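Local coordinates for protein Apc35852 (Geobacillus stearothermophilus, PDB 1U9C) that is of unknown function but belongs to the DJ-1/PfpI family, whose members include chaperones and cysteine proteases, at residues Gly97-Met102 against Glu158-Val163; Ser194-Asn199 against Val217-Glu222. All blocks are in the same frame, centred on the assembly; numbering follows the deposited sequence.

Contact 1: Gly97-Met102 against Glu158-Val163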
loop_
_atom_site.group_PDB
_atom_site.type_symbol
_atom_site.label_atom_id
_atom_site.label_comp_id
_atom_site.label_asym_id
_atom_site.label_seq_id
_atom_site.Cartn_x
_atom_site.Cartn_y
_atom_site.Cartn_z
ATOM N N GLY A 97 3.410 -0.396 2.622
ATOM C CA GLY A 97 4.097 -1.703 2.627
ATOM C C GLY A 97 4.661 -2.183 3.937
ATOM O O GLY A 97 4.074 -2.003 5.009
ATOM N N GLY A 98 5.838 -2.781 3.838
ATOM C CA GLY A 98 6.413 -3.658 4.824
ATOM C C GLY A 98 6.217 -5.097 4.348
ATOM O O GLY A 98 5.180 -5.432 3.809
ATOM N N HIS A 99 7.140 -5.983 4.735
ATOM C CA HIS A 99 6.988 -7.397 4.366
ATOM C C HIS A 99 5.780 -8.061 4.984
ATOM O O HIS A 99 5.341 -9.039 4.416
ATOM C CB HIS A 99 8.256 -8.210 4.709
ATOM C CG HIS A 99 9.378 -8.080 3.722
ATOM N ND1 HIS A 99 10.479 -7.312 3.980
ATOM C CD2 HIS A 99 9.594 -8.667 2.518
ATOM C CE1 HIS A 99 11.315 -7.385 2.949
ATOM N NE2 HIS A 99 10.820 -8.230 2.064
ATOM N N GLY A 100 5.230 -7.513 6.078
ATOM C CA GLY A 100 4.016 -8.079 6.675
ATOM C C GLY A 100 2.917 -8.200 5.664
ATOM O O GLY A 100 2.163 -9.164 5.690
ATOM N N THR A 101 2.790 -7.236 4.746
ATOM C CA THR A 101 1.734 -7.268 3.778
ATOM C C THR A 101 1.718 -8.519 2.910
ATOM O O THR A 101 0.672 -8.931 2.444
ATOM C CB THR A 101 1.755 -6.027 2.832
ATOM O OG1 THR A 101 3.004 -6.023 2.082
ATOM C CG2 THR A 101 1.635 -4.741 3.569
ATOM N N MET A 102 2.890 -9.080 2.615
ATOM C CA MET A 102 2.982 -10.246 1.759
ATOM C C MET A 102 2.257 -11.412 2.371
ATOM O O MET A 102 1.915 -12.378 1.647
ATOM C CB MET A 102 4.456 -10.614 1.526
ATOM C CG MET A 102 5.219 -9.517 0.733
ATOM S SD MET A 102 4.717 -9.525 -1.009
ATOM C CE MET A 102 5.563 -11.011 -1.645
ATOM N N GLU A 158 14.927 -7.847 -7.549
ATOM C CA GLU A 158 16.316 -7.499 -7.212
ATOM C C GLU A 158 16.481 -6.943 -5.806
ATOM O O GLU A 158 17.373 -7.329 -5.072
ATOM C CB GLU A 158 16.874 -6.461 -8.210
ATOM C CG GLU A 158 18.357 -6.135 -7.984
ATOM C CD GLU A 158 18.859 -4.918 -8.769
ATOM O OE1 GLU A 158 18.045 -4.148 -9.324
ATOM O OE2 GLU A 158 20.092 -4.734 -8.840
ATOM N N GLU A 159 15.595 -6.033 -5.416
ATOM C CA GLU A 159 15.606 -5.497 -4.063
ATOM C C GLU A 159 15.312 -6.611 -3.054
ATOM O O GLU A 159 15.976 -6.689 -2.038
ATOM C CB GLU A 159 14.602 -4.356 -3.905
ATOM C CG GLU A 159 15.098 -3.033 -4.485
ATOM C CD GLU A 159 14.001 -2.017 -4.800
ATOM O OE1 GLU A 159 12.940 -2.412 -5.343
ATOM O OE2 GLU A 159 14.227 -0.806 -4.578
ATOM N N GLU A 160 14.425 -7.530 -3.409
ATOM C CA GLU A 160 14.074 -8.648 -2.521
ATOM C C GLU A 160 15.229 -9.629 -2.342
ATOM O O GLU A 160 15.447 -10.175 -1.255
ATOM C CB GLU A 160 12.845 -9.398 -3.068
ATOM C CG GLU A 160 12.117 -10.273 -2.053
ATOM C CD GLU A 160 11.368 -9.452 -1.026
ATOM O OE1 GLU A 160 10.195 -9.125 -1.280
ATOM O OE2 GLU A 160 11.959 -9.085 -0.005
ATOM N N ARG A 161 15.939 -9.916 -3.426
ATOM C CA ARG A 161 17.118 -10.777 -3.344
ATOM C C ARG A 161 18.220 -10.105 -2.531
ATOM O O ARG A 161 18.916 -10.768 -1.792
ATOM C CB ARG A 161 17.660 -11.113 -4.734
ATOM C CG ARG A 161 16.783 -12.068 -5.550
ATOM C CD ARG A 161 17.458 -12.566 -6.805
ATOM N NE ARG A 161 18.020 -11.453 -7.558
ATOM C CZ ARG A 161 17.425 -10.806 -8.560
ATOM N NH1 ARG A 161 16.217 -11.161 -9.003
ATOM N NH2 ARG A 161 18.062 -9.791 -9.138
ATOM N N GLU A 162 18.381 -8.792 -2.680
ATOM C CA GLU A 162 19.407 -8.080 -1.932
ATOM C C GLU A 162 19.170 -8.157 -0.443
ATOM O O GLU A 162 20.092 -8.427 0.322
ATOM C CB GLU A 162 19.547 -6.622 -2.379
ATOM C CG GLU A 162 20.390 -5.803 -1.395
ATOM C CD GLU A 162 21.121 -4.632 -2.014
ATOM O OE1 GLU A 162 21.120 -3.552 -1.382
ATOM O OE2 GLU A 162 21.693 -4.780 -3.114
ATOM N N VAL A 163 17.924 -7.968 -0.022
ATOM C CA VAL A 163 17.617 -7.995 1.411
ATOM C C VAL A 163 17.725 -9.425 1.948
ATOM O O VAL A 163 17.905 -9.617 3.146
ATOM C CB VAL A 163 16.245 -7.309 1.782
ATOM C CG1 VAL A 163 16.181 -5.895 1.244
ATOM C CG2 VAL A 163 15.060 -8.111 1.295
#

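Contact 2: Ser194-Asn199 against Val217-Glu222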
loop_
_atom_site.group_PDB
_atom_site.type_symbol
_atom_site.label_atom_id
_atom_site.label_comp_id
_atom_site.label_asym_id
_atom_site.label_seq_id
_atom_site.Cartn_x
_atom_site.Cartn_y
_atom_site.Cartn_z
ATOM N N SER A 194 7.940 6.344 -8.714
ATOM C CA SER A 194 6.533 6.014 -8.680
ATOM C C SER A 194 5.865 6.270 -10.010
ATOM O O SER A 194 6.387 7.004 -10.877
ATOM C CB SER A 194 5.782 6.790 -7.601
ATOM O OG SER A 194 5.950 8.183 -7.822
ATOM N N VAL A 195 4.722 5.629 -10.203
ATOM C CA VAL A 195 4.052 5.678 -11.492
ATOM C C VAL A 195 2.583 5.855 -11.354
ATOM O O VAL A 195 1.987 5.366 -10.430
ATOM C CB VAL A 195 4.355 4.474 -12.332
ATOM C CG1 VAL A 195 3.796 3.227 -11.743
ATOM C CG2 VAL A 195 3.865 4.706 -13.755
ATOM N N ARG A 196 2.002 6.642 -12.251
ATOM C CA ARG A 196 0.576 6.748 -12.418
ATOM C C ARG A 196 0.153 6.176 -13.774
ATOM O O ARG A 196 0.673 6.594 -14.815
ATOM C CB ARG A 196 0.159 8.193 -12.304
ATOM C CG ARG A 196 -1.295 8.434 -12.625
ATOM C CD ARG A 196 -1.801 9.800 -12.347
ATOM N NE ARG A 196 -3.243 9.932 -12.605
ATOM C CZ ARG A 196 -3.914 11.054 -12.526
ATOM N NH1 ARG A 196 -3.308 12.213 -12.296
ATOM N NH2 ARG A 196 -5.211 11.037 -12.766
ATOM N N ASP A 197 -0.807 5.272 -13.722
ATOM C CA ASP A 197 -1.459 4.778 -14.923
ATOM C C ASP A 197 -2.937 5.004 -14.678
ATOM O O ASP A 197 -3.597 4.161 -14.068
ATOM C CB ASP A 197 -1.175 3.294 -15.170
ATOM C CG ASP A 197 -1.800 2.784 -16.485
ATOM O OD1 ASP A 197 -2.620 3.480 -17.082
ATOM O OD2 ASP A 197 -1.568 1.672 -16.951
ATOM N N GLY A 198 -3.451 6.142 -15.094
ATOM C CA GLY A 198 -4.849 6.459 -14.845
ATOM C C GLY A 198 -5.096 6.568 -13.379
ATOM O O GLY A 198 -4.419 7.338 -12.686
ATOM N N ASN A 199 -5.997 5.724 -12.901
ATOM C CA ASN A 199 -6.422 5.629 -11.505
ATOM C C ASN A 199 -5.552 4.771 -10.594
ATOM O O ASN A 199 -5.853 4.685 -9.383
ATOM C CB ASN A 199 -7.828 5.076 -11.412
ATOM C CG ASN A 199 -8.847 5.927 -12.122
ATOM O OD1 ASN A 199 -8.688 7.143 -12.229
ATOM N ND2 ASN A 199 -9.884 5.290 -12.608
ATOM N N VAL A 217 -2.648 12.996 -4.507
ATOM C CA VAL A 217 -3.144 14.359 -4.344
ATOM C C VAL A 217 -3.496 14.979 -5.700
ATOM O O VAL A 217 -4.546 15.552 -5.864
ATOM C CB VAL A 217 -2.086 15.278 -3.593
ATOM C CG1 VAL A 217 -2.466 16.744 -3.661
ATOM C CG2 VAL A 217 -1.917 14.825 -2.158
ATOM N N ALA A 218 -2.612 14.797 -6.688
ATOM C CA ALA A 218 -2.875 15.357 -8.014
ATOM C C ALA A 218 -4.135 14.769 -8.629
ATOM O O ALA A 218 -4.981 15.501 -9.141
ATOM C CB ALA A 218 -1.713 15.077 -8.979
ATOM N N ALA A 219 -4.276 13.431 -8.546
ATOM C CA ALA A 219 -5.490 12.800 -9.053
ATOM C C ALA A 219 -6.758 13.279 -8.330
ATOM O O ALA A 219 -7.801 13.487 -8.968
ATOM C CB ALA A 219 -5.372 11.306 -8.964
ATOM N N LEU A 220 -6.704 13.490 -7.008
ATOM C CA LEU A 220 -7.855 14.002 -6.280
ATOM C C LEU A 220 -8.161 15.458 -6.635
ATOM O O LEU A 220 -9.321 15.864 -6.766
ATOM C CB LEU A 220 -7.598 13.823 -4.780
ATOM C CG LEU A 220 -7.642 12.392 -4.291
ATOM C CD1 LEU A 220 -7.187 12.346 -2.857
ATOM C CD2 LEU A 220 -9.047 11.854 -4.386
ATOM N N GLU A 221 -7.123 16.254 -6.850
ATOM C CA GLU A 221 -7.294 17.655 -7.261
ATOM C C GLU A 221 -8.073 17.767 -8.572
ATOM O O GLU A 221 -8.837 18.686 -8.770
ATOM C CB GLU A 221 -5.886 18.302 -7.396
ATOM C CG GLU A 221 -5.244 18.690 -6.063
ATOM C CD GLU A 221 -3.807 19.177 -6.193
ATOM O OE1 GLU A 221 -3.175 18.962 -7.270
ATOM O OE2 GLU A 221 -3.274 19.710 -5.186
ATOM N N GLU A 222 -7.854 16.822 -9.497
ATOM C CA GLU A 222 -8.552 16.772 -10.763
ATOM C C GLU A 222 -10.052 16.570 -10.637
ATOM O O GLU A 222 -10.792 16.888 -11.527
ATOM C CB GLU A 222 -7.948 15.655 -11.607
ATOM C CG GLU A 222 -6.531 15.962 -12.106
ATOM C CD GLU A 222 -5.777 14.723 -12.572
ATOM O OE1 GLU A 222 -6.384 13.679 -12.955
ATOM O OE2 GLU A 222 -4.551 14.754 -12.550
#

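Contact 1: Gly97-Met102 against Glu158-Val163
His99 and Glu160 are the nearest backbone pair between the 97-102 and 158-163 segments, their CA atoms 10.0 Å apart; the contact is made by side chains. His99 NE2 donates to Glu160 OE2 over 2.5 Å, a short His-carboxylate hydrogen bond. The N-H points almost straight at the oxygen, at 173°. OE2 lies close to the ring plane of His99, and the N-H reaches it on the syn side of the carboxylate. Ring and carboxylate are nevertheless twisted 45° apart. Glu160 has CG anti to its backbone N (chi1 -161°), and a bend at chi2 turns the carboxylate toward the imidazole edge. Its other oxygen, OE1, bonds to His130, so both carboxylate oxygens have a partner. Val163, one turn further along the helix, brings CG2 to 4.2 Å from His99 CE1. Behind the histidine the backbone is held by Gly98 O, which accepts from Thr101 OG1 at 2.8 Å and from Thr101 N at 3.1 Å. Gly98 N bonds to the sulfinic acid of the modified Cys129, consistent with the anion-binding backbone of a family active site. The 97-102 segment follows strand 92-95 of the central sheet and runs on into helix 101-104. Helix 157-163 lies across from it; Glu158 forms a salt bridge to Arg186 and Glu162 one to Lys189, beyond strand 183-184.

Contact 2: Ser194-Asn199 against Val217-Glu222
Arg196 and Glu222 meet end-on in a two-pronged salt bridge. NH1 of Arg196 donates to Glu222 OE2 at 2.8 Å, and NH2 of Arg196 donates to Glu222 OE1 at 2.9 Å. Both N-H...O angles are 164°. The guanidinium and carboxylate are nearly coplanar, their planes 15° apart, and each oxygen is met on its syn side. The third nitrogen is used as well: Arg196 NE donates to Gly198 O at 2.8 Å. That bond also lies near the guanidinium plane, so the group is held against rotation from two sides of its rim. The arginine chain is fully extended, with CG anti to the backbone N (chi1 173°), and this carries its charged end out to the helix. Strands 194-197 and 200-203 form a beta hairpin at one edge of the central sheet. Gly198 and Asn199 make its two-residue turn, with the backbone angles of a type II' turn. The positive phi of Gly198 suits a glycine there. Asn199 OD1 accepts from Arg223, giving the turn a second tie to the end of the chain. Next to the salt bridge, Ala219 sets its CB over one face of the guanidinium, offset toward the rim and 3.8 Å from Arg196 NH2. On the same helix, Ala219 and Leu220 pack on Ile124 of strand 124-127.

Contact 1 closes before contact 2 opens along the chain, and both belong to the one DJ-1/PfpI fold. Their centres are 25 Å apart, on opposite sides of the chain's centre, and their nearest atoms stay about 10 Å apart. The central sheet relates them. Strand 92-95 leads to the first segment of contact 1, and strand 124-127 lies beside it. Next come strand 200-203 and the edge strand 194-197, which gives one side of contact 2. Contact 1 lies by the modified Cys129, at the probable active site. Contact 2 instead ties the edge hairpin to the C-terminal helix 209-221, in a partly buried contact.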